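Local coordinates for ribosomal protein uL16 3-hydroxylase (Escherichia coli, PDB 4CCL) that hydroxylates an arginine of ribosomal protein uL16, using iron(II), 2-oxoglutarate and molecular oxygen, at residues Glu91-Leu96 and Leu111-Ser116; Gly42-Ser47 and Leu81-Val86. One frame throughout, in Å; residues are numbered along the deposited sequence.

Contacts 1 and 2 are both buried, and each sets a short helix against one of two neighbouring antiparallel strands, 108-116 and 79-83. Their centres lie 10 Å apart, and backbone bonds tie them together: Ile113 O to Val83 N at 2.9 Å, with Leu111 also paired to Val86. Ile113 and Val83 are paired across the two strands and each points toward its helix, so segments 91-96 and 42-47 cover the same sheet face. Side-chain chemistry across both contacts is aliphatic: a threonine methyl and leucines with Ile113 in contact 1, the Ala44 methyl on Leu81 and Val83 in contact 2. The difference lies on the other face, where contact 1 alone holds a sulfate-binding residue, Ser114.

Contact 1: Glu91-Leu96 and Leu111-Ser116; sequences EPTAAL and LMISFS. With SO4 (sulfate ion), chain L.
Thr93 and Leu111 make the tight part of this contact: CG2 of Thr93 lies 3.6 Å from CD1 of Leu111, with the side chains crossing at a slant. A chi1 of -65° sets the Thr93 methyl anti to its backbone N and aims it at the strand, while OG1 swings beside that N and hydrogen-bonds His90 ND1, so the polar branch is satisfied from its own chain neighbourhood. Ile113 meets the same threonine end to end. Its CG1-CD1 arm is fully extended (chi2 -178°), bringing CD1 to 4.1 Å from Thr93 CG2. Three residues further on the fit is looser, and Leu96 CD1 approaches Leu111 CD2 only to 4.5 Å; Leu96 also leans on Tyr3 and Phe28.

The strand belongs to the double-stranded beta-helix (cupin-type) core of the JmjC domain, where 108-116 runs antiparallel between 79-83 and 195-202. Alternation along it separates two environments. Leu111 and Ile113 point toward the helix, whereas Met112 and Ser114 project from the other face, where a sulfate is bound, probably from the crystallisation liquor. Ser114 OG gives a hydrogen bond of 2.8 Å to sulfate O1. The selenomethionine methyl, CE of Met112, flanks the ion at 3.4 Å from sulfate O2. Arg140 NH1 binds the same anion, consistent with the inferred substrate-binding role of both Ser114 and Arg140. On the helix, Ala94 turns away from the strand and touches Asn87, and Glu91 is solvent-exposed.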
loop_
_atom_site.group_PDB
_atom_site.type_symbol
_atom_site.label_atom_id
_atom_site.label_comp_id
_atom_site.label_asym_id
_atom_site.label_seq_id
_atom_site.Cartn_x
_atom_site.Cartn_y
_atom_site.Cartn_z
ATOM N N GLU B 91 22.658 16.768 23.965
ATOM C CA GLU B 91 22.932 17.960 23.146
ATOM C C GLU B 91 24.378 18.055 22.617
ATOM O O GLU B 91 24.586 18.321 21.422
ATOM C CB GLU B 91 22.534 19.261 23.870
ATOM C CG GLU B 91 21.042 19.537 23.970
ATOM C CD GLU B 91 20.750 20.943 24.481
ATOM O OE1 GLU B 91 21.542 21.862 24.179
ATOM O OE2 GLU B 91 19.735 21.130 25.188
ATOM N N PRO B 92 25.381 17.860 23.500
ATOM C CA PRO B 92 26.765 17.908 23.009
ATOM C C PRO B 92 27.027 16.923 21.872
ATOM O O PRO B 92 27.805 17.224 20.968
ATOM C CB PRO B 92 27.584 17.523 24.244
ATOM C CG PRO B 92 26.760 17.984 25.386
ATOM C CD PRO B 92 25.338 17.730 24.971
ATOM N N THR B 93 26.372 15.769 21.917
ATOM C CA THR B 93 26.482 14.795 20.842
ATOM C C THR B 93 25.787 15.329 19.596
ATOM O O THR B 93 26.290 15.176 18.482
ATOM C CB THR B 93 25.891 13.424 21.243
ATOM O OG1 THR B 93 26.670 12.857 22.304
ATOM C CG2 THR B 93 25.905 12.471 20.059
ATOM N N ALA B 94 24.643 15.980 19.793
ATOM C CA ALA B 94 23.906 16.583 18.689
ATOM C C ALA B 94 24.770 17.590 17.944
ATOM O O ALA B 94 24.651 17.735 16.724
ATOM C CB ALA B 94 22.633 17.246 19.192
ATOM N N ALA B 95 25.645 18.275 18.678
ATOM C CA ALA B 95 26.583 19.214 18.057
ATOM C C ALA B 95 27.457 18.591 16.956
ATOM O O ALA B 95 27.851 19.276 16.012
ATOM C CB ALA B 95 27.451 19.876 19.109
ATOM N N LEU B 96 27.754 17.299 17.077
ATOM C CA LEU B 96 28.585 16.601 16.092
ATOM C C LEU B 96 27.959 16.555 14.696
ATOM O O LEU B 96 28.665 16.409 13.698
ATOM C CB LEU B 96 28.895 15.169 16.554
ATOM C CG LEU B 96 30.322 14.831 16.998
ATOM C CD1 LEU B 96 30.555 13.326 16.943
ATOM C CD2 LEU B 96 31.348 15.566 16.153
ATOM N N LEU B 111 22.927 9.909 14.821
ATOM C CA LEU B 111 24.258 9.637 15.357
ATOM C C LEU B 111 24.208 8.434 16.298
ATOM O O LEU B 111 23.595 8.506 17.365
ATOM C CB LEU B 111 24.766 10.873 16.114
ATOM C CG LEU B 111 26.251 11.093 16.446
ATOM C CD1 LEU B 111 26.790 10.112 17.470
ATOM C CD2 LEU B 111 27.095 11.045 15.193
HETATM N N MSE B 112 24.859 7.337 15.919
HETATM C CA MSE B 112 24.924 6.184 16.816
HETATM C C MSE B 112 26.336 6.022 17.377
HETATM O O MSE B 112 27.319 6.152 16.651
HETATM C CB MSE B 112 24.424 4.902 16.127
HETATM C CG MSE B 112 25.491 4.043 15.448
HETATM SE SE MSE B 112 26.375 2.768 16.652
HETATM C CE MSE B 112 27.560 1.942 15.349
ATOM N N ILE B 113 26.432 5.761 18.677
ATOM C CA ILE B 113 27.734 5.668 19.335
ATOM C C ILE B 113 28.039 4.241 19.773
ATOM O O ILE B 113 27.165 3.549 20.286
ATOM C CB ILE B 113 27.805 6.588 20.575
ATOM C CG1 ILE B 113 27.519 8.035 20.179
ATOM C CG2 ILE B 113 29.166 6.484 21.258
ATOM C CD1 ILE B 113 27.608 9.016 21.324
ATOM N N SER B 114 29.277 3.800 19.573
ATOM C CA SER B 114 29.686 2.499 20.086
ATOM C C SER B 114 30.896 2.617 21.008
ATOM O O SER B 114 31.861 3.312 20.693
ATOM C CB SER B 114 29.984 1.521 18.944
ATOM O OG SER B 114 31.179 1.866 18.264
ATOM N N PHE B 115 30.832 1.946 22.153
ATOM C CA PHE B 115 31.991 1.816 23.027
ATOM C C PHE B 115 32.472 0.377 23.002
ATOM O O PHE B 115 31.705 -0.542 23.272
ATOM C CB PHE B 115 31.663 2.226 24.465
ATOM C CG PHE B 115 32.742 1.872 25.457
ATOM C CD1 PHE B 115 33.913 2.611 25.525
ATOM C CD2 PHE B 115 32.582 0.800 26.321
ATOM C CE1 PHE B 115 34.904 2.287 26.433
ATOM C CE2 PHE B 115 33.569 0.473 27.233
ATOM C CZ PHE B 115 34.732 1.217 27.289
ATOM N N SER B 116 33.745 0.180 22.679
ATOM C CA SER B 116 34.292 -1.167 22.603
ATOM C C SER B 116 35.589 -1.345 23.394
ATOM O O SER B 116 36.511 -0.540 23.293
ATOM C CB SER B 116 34.499 -1.578 21.140
ATOM O OG SER B 116 35.209 -0.582 20.424
HETATM S S SO4 L . 30.714 0.215 15.157
HETATM O O1 SO4 L . 30.973 1.606 15.516
HETATM O O2 SO4 L . 30.010 0.155 13.879
HETATM O O3 SO4 L . 31.977 -0.505 15.028
HETATM O O4 SO4 L . 29.898 -0.396 16.201
#

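Contact 2: Gly42-Ser47 and Leu81-Val86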
loop_
_atom_site.group_PDB
_atom_site.type_symbol
_atom_site.label_atom_id
_atom_site.label_comp_id
_atom_site.label_asym_id
_atom_site.label_seq_id
_atom_site.Cartn_x
_atom_site.Cartn_y
_atom_site.Cartn_z
ATOM N N GLY B 42 24.889 4.878 31.232
ATOM C CA GLY B 42 23.698 5.380 31.890
ATOM C C GLY B 42 22.599 5.666 30.886
ATOM O O GLY B 42 21.427 5.396 31.142
ATOM N N LEU B 43 22.985 6.203 29.731
ATOM C CA LEU B 43 22.027 6.478 28.668
ATOM C C LEU B 43 21.451 5.178 28.113
ATOM O O LEU B 43 20.307 5.137 27.666
ATOM C CB LEU B 43 22.684 7.291 27.550
ATOM C CG LEU B 43 21.893 8.488 27.020
ATOM C CD1 LEU B 43 20.714 8.031 26.182
ATOM C CD2 LEU B 43 21.432 9.368 28.172
ATOM N N ALA B 44 22.252 4.117 28.148
ATOM C CA ALA B 44 21.822 2.814 27.658
ATOM C C ALA B 44 20.937 2.114 28.679
ATOM O O ALA B 44 20.223 1.166 28.351
ATOM C CB ALA B 44 23.023 1.952 27.314
HETATM N N MSE B 45 20.994 2.574 29.924
HETATM C CA MSE B 45 20.113 2.036 30.953
HETATM C C MSE B 45 18.666 2.494 30.765
HETATM O O MSE B 45 17.734 1.839 31.230
HETATM C CB MSE B 45 20.619 2.415 32.344
HETATM C CG MSE B 45 21.968 1.799 32.675
HETATM SE SE MSE B 45 22.655 2.299 34.425
HETATM C CE MSE B 45 24.336 1.313 34.367
ATOM N N GLU B 46 18.485 3.615 30.075
ATOM C CA GLU B 46 17.156 4.184 29.867
ATOM C C GLU B 46 16.312 3.318 28.928
ATOM O O GLU B 46 16.830 2.721 27.985
ATOM C CB GLU B 46 17.268 5.617 29.340
ATOM C CG GLU B 46 18.345 6.461 30.029
ATOM C CD GLU B 46 17.914 7.017 31.381
ATOM O OE1 GLU B 46 17.017 6.431 32.023
ATOM O OE2 GLU B 46 18.476 8.052 31.802
ATOM N N SER B 47 15.012 3.254 29.200
ATOM C CA SER B 47 14.122 2.327 28.501
ATOM C C SER B 47 13.617 2.814 27.143
ATOM O O SER B 47 13.126 2.019 26.340
ATOM C CB SER B 47 12.936 1.953 29.397
ATOM O OG SER B 47 12.223 3.106 29.807
ATOM N N LEU B 81 29.227 -2.001 23.195
ATOM C CA LEU B 81 27.914 -1.425 23.451
ATOM C C LEU B 81 27.558 -0.434 22.350
ATOM O O LEU B 81 28.294 0.522 22.104
ATOM C CB LEU B 81 27.896 -0.724 24.812
ATOM C CG LEU B 81 26.663 0.130 25.122
ATOM C CD1 LEU B 81 25.394 -0.714 25.097
ATOM C CD2 LEU B 81 26.822 0.838 26.461
ATOM N N LEU B 82 26.431 -0.672 21.687
ATOM C CA LEU B 82 25.955 0.204 20.623
ATOM C C LEU B 82 24.669 0.922 21.014
ATOM O O LEU B 82 23.682 0.289 21.382
ATOM C CB LEU B 82 25.725 -0.587 19.334
ATOM C CG LEU B 82 26.953 -1.106 18.581
ATOM C CD1 LEU B 82 27.375 -2.482 19.077
ATOM C CD2 LEU B 82 26.689 -1.126 17.084
ATOM N N VAL B 83 24.684 2.247 20.924
ATOM C CA VAL B 83 23.513 3.052 21.247
ATOM C C VAL B 83 23.073 3.906 20.059
ATOM O O VAL B 83 23.849 4.708 19.535
ATOM C CB VAL B 83 23.772 3.964 22.459
ATOM C CG1 VAL B 83 22.579 4.878 22.693
ATOM C CG2 VAL B 83 24.064 3.130 23.696
ATOM N N GLN B 84 21.820 3.725 19.647
ATOM C CA GLN B 84 21.253 4.433 18.503
ATOM C C GLN B 84 20.785 5.840 18.861
ATOM O O GLN B 84 20.310 6.078 19.970
ATOM C CB GLN B 84 20.062 3.651 17.944
ATOM C CG GLN B 84 20.395 2.252 17.466
ATOM C CD GLN B 84 21.052 2.244 16.101
ATOM O OE1 GLN B 84 20.837 3.146 15.292
ATOM N NE2 GLN B 84 21.863 1.226 15.841
ATOM N N ALA B 85 20.923 6.759 17.907
ATOM C CA ALA B 85 20.345 8.104 17.993
ATOM C C ALA B 85 20.648 8.860 19.288
ATOM O O ALA B 85 19.735 9.372 19.937
ATOM C CB ALA B 85 18.839 8.043 17.757
ATOM N N VAL B 86 21.924 8.931 19.657
ATOM C CA VAL B 86 22.330 9.624 20.877
ATOM C C VAL B 86 22.013 11.117 20.783
ATOM O O VAL B 86 21.713 11.765 21.790
ATOM C CB VAL B 86 23.834 9.412 21.164
ATOM C CG1 VAL B 86 24.288 10.229 22.369
ATOM C CG2 VAL B 86 24.124 7.941 21.388
#
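With chi1 at 175°, Val83 holds CG1 anti to its backbone N and leaves CG2 beside that N, anti to the carbonyl carbon; CG2 is the branch that meets Ala44 CB, at 3.9 Å. Leu81 has its CG anti to the backbone N (chi1 170°), and chi2 of 60° then brings CD2 to 4.0 Å from the same Ala44 CB. One alanine methyl thus touches two strand side chains of alternate positions. Both methyls lie on one side of Ala44 CB. The two, Leu81 CD2 and Val83 CG2, are themselves 4.5 Å apart, and Ala44 CB sits against both from the helix side.

The alanine stands in the last part of helix 37-45, which packs on the N-terminal strands that extend the major sheet of the double-stranded beta-helix (cupin-type) core; here 79-83 runs antiparallel between 51-57 and 108-116. The small side chain allows a close approach of backbones, with Ala44 CA and Val83 CA 6.6 Å apart. Ser51 on the next strand also touches Ala44, and Leu53 touches Leu81, so the helix spans more than one strand. Packing becomes less intimate next to this centre: Leu43 points toward the strand, yet its CD1 stays 5.1 Å from Val83 CG1, while its side chain also rests on Val49. Leu82, between Leu81 and Val83, takes the other face of the sheet and touches Met112 and Ser114 there. Ala85, with positive phi and psi, bends the chain sharply, and Val86 beyond it packs against Ile113.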